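Local coordinates for oligopeptide ABC transporter, periplasmic oligopeptide-binding protein, putative (Thermotoga maritima MSB8, PDB 5IPW) that probably binds oligopeptides outside the cytoplasmic membrane and delivers them to an ABC transporter for uptake, at residues Asp88-Lys93 and Gly393-Asp398; Gly524-Tyr529 and Glu550-Leu555. All coordinates share one frame; numbering follows the deposited sequence.

Overall arrangement
The two contacts follow one another in the chain: contact 1, between 88-93 and 393-398, is complete before contact 2, between 524-529 and 550-555, begins. Their centres lie about 27 Å apart and their nearest atoms about 10 Å apart, so they do not touch. Contact 1 lies nearer the centre of the molecule and joins two loops some 300 residues apart in sequence; contact 2 lies farther out and packs helix 523-534 on helix 550-564. Helix 568-584 borders both, meeting Tyr396 of contact 1 and Val551 and Leu555 of contact 2. One contact therefore ties distant parts of the sequence together, while the other packs two helices close in sequence, the second of which rests on helix 568-584.

Contact 1 (Asp88-Lys93 and Gly393-Asp398); sequences DKEGGK and GSPYFD
The loops 88-93 and 393-398 approach most closely where the CA atoms of Gly92 and Pro395 stand 4.7 Å apart, with no hydrogen bond between them. Pro395 turns its ring against bare backbone, CB lying 3.4 Å from Gly92 CA and CG close beside it. Gly92 suits this place because a CB would probably run into Pro395 CB. The Glu90 carboxylate packs against the backbone at the start of the turn, CD 3.9 Å from Pro395 CA; CG sits between the backbone N and the carbonyl carbon (chi1 85°), and the chain then runs extended. Its OE1 has a long, weak ion pair with Lys572, whose NZ also bonds to Pro395 O. The 88-93 loop joins antiparallel strands 85-87 and 94-105 and is shaped by an Asx motif: Asp88 OD1 accepts from Gly91 N at 2.8 Å and from Gly92 N at 3.2 Å, the two donors reaching it from opposite faces of the carboxylate plane. Across from it, Ser394 to Phe397 form a type I turn, whose second position suits proline. Pro395 CB also sits 3.7 Å above the centre of the Tyr396 ring, whose other neighbours include Ile571 and Met575 of helix 568-584.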
# COMPACT_ATOMS: atom_id res chain seq x y z
N ASP A 88 4.42 4.73 9.86
CA ASP A 88 5.41 3.94 10.56
C ASP A 88 5.72 2.73 9.66
O ASP A 88 5.17 2.61 8.56
CB ASP A 88 4.91 3.51 11.93
CG ASP A 88 3.88 2.41 11.84
OD1 ASP A 88 3.09 2.40 10.87
OD2 ASP A 88 3.85 1.57 12.76
N LYS A 89 6.59 1.84 10.13
CA LYS A 89 6.97 0.68 9.33
C LYS A 89 5.79 -0.27 9.03
O LYS A 89 5.70 -0.79 7.92
CB LYS A 89 8.10 -0.09 10.03
CG LYS A 89 8.56 -1.34 9.31
CD LYS A 89 9.44 -2.19 10.21
CE LYS A 89 9.68 -3.54 9.58
NZ LYS A 89 10.62 -4.36 10.38
N GLU A 90 4.89 -0.47 10.00
CA GLU A 90 3.78 -1.44 9.84
C GLU A 90 2.62 -0.90 8.97
O GLU A 90 2.07 -1.63 8.14
CB GLU A 90 3.29 -1.96 11.20
CG GLU A 90 2.25 -1.10 11.94
CD GLU A 90 1.80 -1.72 13.26
OE1 GLU A 90 1.25 -0.98 14.11
OE2 GLU A 90 1.99 -2.94 13.45
N GLY A 91 2.27 0.37 9.18
CA GLY A 91 1.32 1.08 8.32
C GLY A 91 0.00 1.50 8.95
O GLY A 91 -0.99 1.67 8.25
N GLY A 92 -0.01 1.69 10.27
CA GLY A 92 -1.25 2.05 10.97
C GLY A 92 -1.30 3.43 11.57
O GLY A 92 -2.38 3.96 11.84
N LYS A 93 -0.13 4.03 11.75
CA LYS A 93 0.00 5.24 12.55
C LYS A 93 0.86 6.25 11.81
O LYS A 93 1.70 5.86 10.98
CB LYS A 93 0.63 4.90 13.91
CG LYS A 93 1.83 3.96 13.80
CD LYS A 93 2.31 3.47 15.15
CE LYS A 93 3.09 4.53 15.92
NZ LYS A 93 4.06 3.92 16.88
N GLY A 393 1.94 -8.40 10.75
CA GLY A 393 2.72 -7.17 10.61
C GLY A 393 1.90 -6.02 10.06
O GLY A 393 2.41 -5.22 9.27
N SER A 394 0.65 -5.92 10.48
CA SER A 394 -0.25 -4.88 10.00
C SER A 394 -1.09 -4.36 11.15
O SER A 394 -1.47 -5.13 12.03
CB SER A 394 -1.15 -5.43 8.89
OG SER A 394 -2.17 -6.27 9.40
N PRO A 395 -1.40 -3.06 11.14
CA PRO A 395 -1.94 -2.39 12.32
C PRO A 395 -3.08 -3.14 13.00
O PRO A 395 -3.05 -3.31 14.22
CB PRO A 395 -2.45 -1.05 11.78
CG PRO A 395 -2.47 -1.18 10.29
CD PRO A 395 -1.39 -2.16 9.97
N TYR A 396 -4.04 -3.59 12.21
CA TYR A 396 -5.27 -4.17 12.74
C TYR A 396 -5.27 -5.70 12.69
O TYR A 396 -6.33 -6.32 12.87
CB TYR A 396 -6.47 -3.62 11.97
CG TYR A 396 -6.30 -2.16 11.62
CD1 TYR A 396 -6.23 -1.19 12.61
CD2 TYR A 396 -6.18 -1.75 10.29
CE1 TYR A 396 -6.07 0.15 12.30
CE2 TYR A 396 -6.01 -0.41 9.97
CZ TYR A 396 -5.96 0.53 10.98
OH TYR A 396 -5.79 1.86 10.66
N PHE A 397 -4.09 -6.29 12.48
CA PHE A 397 -3.92 -7.75 12.41
C PHE A 397 -4.77 -8.51 13.41
O PHE A 397 -4.86 -8.13 14.58
CB PHE A 397 -2.45 -8.11 12.66
CG PHE A 397 -2.19 -9.58 12.70
CD1 PHE A 397 -1.99 -10.29 11.53
CD2 PHE A 397 -2.14 -10.27 13.91
CE1 PHE A 397 -1.74 -11.65 11.55
CE2 PHE A 397 -1.89 -11.63 13.94
CZ PHE A 397 -1.69 -12.32 12.76
N ASP A 398 -5.39 -9.59 12.94
CA ASP A 398 -6.23 -10.42 13.80
C ASP A 398 -5.68 -11.84 13.86
O ASP A 398 -5.74 -12.58 12.87
CB ASP A 398 -7.68 -10.42 13.30
CG ASP A 398 -8.64 -10.92 14.35
OD1 ASP A 398 -8.29 -11.88 15.08
OD2 ASP A 398 -9.76 -10.37 14.47

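Contact 2 (Gly524-Tyr529 and Glu550-Leu555); sequences GWISYY and EVVYRL
Aromatic packing between two helices joins 524-529, on helix 523-534, to 550-555, at the start of helix 550-564, far from the chain centre. Tyr529 and Tyr553 form an offset stack, centroids 4.3 Å apart and planes at 15°. Tyr529 CD2 lies over one face of the Tyr553 ring, displaced toward the rim, while Tyr553 CA lies over a face of Tyr529. Tyr529 reaches across with CG anti to its backbone N (chi1 -180°). Tyrosine suits both positions, since each ring stacks while its hydroxyl finds an acid: Tyr529 OH bonds to Asp557, and Tyr553 OH bonds to Glu547 while packing 3.5 Å from Trp525 CE3. An alanine in place of Tyr553 would probably leave the Tyr529 ring without its stacking partner, the Trp525 indole less closely packed and Glu547 without this hydroxyl. Arg554 NH1 lies 3.5 Å from Tyr529 OH, not a hydrogen bond; the side chains cross at about a right angle, and both share Asp557 OD2. Arg554 NH2 meets Glu550 OE2 in a 2.6 Å salt bridge. Ile526 CD1 touches Val552 CG1 loosely. The axes of 524-529 and 550-555 come within 10.8 Å and cross at -53°: helix-helix packing through an offset tyrosine stack, with helix 550-564 resting on helix 568-584.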
# COMPACT_ATOMS: atom_id res chain seq x y z
N GLY A 524 -27.68 -4.42 -3.72
CA GLY A 524 -28.96 -3.72 -3.76
C GLY A 524 -29.35 -3.24 -2.38
O GLY A 524 -29.53 -2.04 -2.15
N TRP A 525 -29.45 -4.19 -1.45
CA TRP A 525 -29.85 -3.90 -0.07
C TRP A 525 -28.83 -3.05 0.69
O TRP A 525 -29.22 -2.15 1.43
CB TRP A 525 -30.09 -5.22 0.68
CG TRP A 525 -31.37 -5.87 0.28
CD1 TRP A 525 -31.54 -6.85 -0.66
CD2 TRP A 525 -32.67 -5.58 0.81
NE1 TRP A 525 -32.87 -7.19 -0.75
CE2 TRP A 525 -33.58 -6.43 0.14
CE3 TRP A 525 -33.14 -4.70 1.78
CZ2 TRP A 525 -34.95 -6.41 0.42
CZ3 TRP A 525 -34.50 -4.68 2.05
CH2 TRP A 525 -35.39 -5.53 1.38
N ILE A 526 -27.55 -3.34 0.50
CA ILE A 526 -26.47 -2.57 1.13
C ILE A 526 -26.56 -1.10 0.74
O ILE A 526 -26.35 -0.21 1.57
CB ILE A 526 -25.09 -3.13 0.75
CG1 ILE A 526 -24.88 -4.50 1.40
CG2 ILE A 526 -23.97 -2.19 1.18
CD1 ILE A 526 -23.80 -5.33 0.74
N SER A 527 -26.87 -0.84 -0.52
CA SER A 527 -27.01 0.52 -1.02
C SER A 527 -28.30 1.16 -0.47
O SER A 527 -28.32 2.35 -0.13
CB SER A 527 -27.02 0.51 -2.54
OG SER A 527 -26.83 1.80 -3.07
N TYR A 528 -29.36 0.36 -0.39
CA TYR A 528 -30.63 0.78 0.22
C TYR A 528 -30.45 1.13 1.70
O TYR A 528 -31.01 2.12 2.19
CB TYR A 528 -31.70 -0.31 0.01
CG TYR A 528 -33.02 -0.07 0.72
CD1 TYR A 528 -33.68 1.15 0.61
CD2 TYR A 528 -33.63 -1.08 1.46
CE1 TYR A 528 -34.89 1.38 1.25
CE2 TYR A 528 -34.84 -0.87 2.10
CZ TYR A 528 -35.47 0.37 1.99
OH TYR A 528 -36.67 0.60 2.62
N TYR A 529 -29.62 0.35 2.40
CA TYR A 529 -29.38 0.55 3.83
C TYR A 529 -28.61 1.84 4.10
O TYR A 529 -29.03 2.66 4.91
CB TYR A 529 -28.58 -0.63 4.37
CG TYR A 529 -28.26 -0.57 5.84
CD1 TYR A 529 -27.15 0.14 6.30
CD2 TYR A 529 -29.04 -1.24 6.78
CE1 TYR A 529 -26.84 0.19 7.65
CE2 TYR A 529 -28.74 -1.20 8.13
CZ TYR A 529 -27.64 -0.49 8.56
OH TYR A 529 -27.34 -0.44 9.91
N GLU A 550 -27.92 -9.67 9.39
CA GLU A 550 -27.84 -8.41 10.14
C GLU A 550 -26.39 -8.03 10.46
O GLU A 550 -26.04 -6.86 10.56
CB GLU A 550 -28.65 -8.53 11.44
CG GLU A 550 -29.06 -7.20 12.05
CD GLU A 550 -29.94 -6.37 11.12
OE1 GLU A 550 -30.77 -6.97 10.41
OE2 GLU A 550 -29.79 -5.13 11.09
N VAL A 551 -25.55 -9.05 10.60
CA VAL A 551 -24.14 -8.86 10.87
C VAL A 551 -23.41 -8.14 9.71
O VAL A 551 -22.40 -7.47 9.92
CB VAL A 551 -23.48 -10.22 11.21
CG1 VAL A 551 -23.35 -11.10 9.98
CG2 VAL A 551 -22.15 -10.01 11.91
N VAL A 552 -23.94 -8.26 8.49
CA VAL A 552 -23.44 -7.50 7.34
C VAL A 552 -23.78 -6.02 7.47
O VAL A 552 -22.91 -5.16 7.28
CB VAL A 552 -23.99 -8.05 6.00
CG1 VAL A 552 -23.63 -7.15 4.84
CG2 VAL A 552 -23.45 -9.46 5.74
N TYR A 553 -25.03 -5.71 7.79
CA TYR A 553 -25.44 -4.32 8.01
C TYR A 553 -24.60 -3.66 9.10
O TYR A 553 -24.47 -2.44 9.14
CB TYR A 553 -26.91 -4.23 8.40
CG TYR A 553 -27.93 -4.43 7.29
CD1 TYR A 553 -27.65 -4.05 5.97
CD2 TYR A 553 -29.19 -4.95 7.57
CE1 TYR A 553 -28.60 -4.23 4.97
CE2 TYR A 553 -30.13 -5.13 6.57
CZ TYR A 553 -29.83 -4.76 5.27
OH TYR A 553 -30.77 -4.93 4.28
N ARG A 554 -24.06 -4.48 10.00
CA ARG A 554 -23.22 -4.01 11.10
C ARG A 554 -21.85 -3.56 10.59
O ARG A 554 -21.36 -2.49 10.96
CB ARG A 554 -23.08 -5.11 12.17
CG ARG A 554 -23.25 -4.62 13.61
CD ARG A 554 -24.46 -3.72 13.79
NE ARG A 554 -25.62 -4.15 13.00
CZ ARG A 554 -26.63 -3.37 12.62
NH1 ARG A 554 -26.66 -2.08 12.95
NH2 ARG A 554 -27.62 -3.87 11.90
N LEU A 555 -21.24 -4.39 9.74
CA LEU A 555 -19.96 -4.04 9.10
C LEU A 555 -20.01 -2.69 8.38
O LEU A 555 -19.01 -1.98 8.34
CB LEU A 555 -19.52 -5.12 8.12
CG LEU A 555 -18.84 -6.35 8.72
CD1 LEU A 555 -18.68 -7.43 7.66
CD2 LEU A 555 -17.49 -6.00 9.32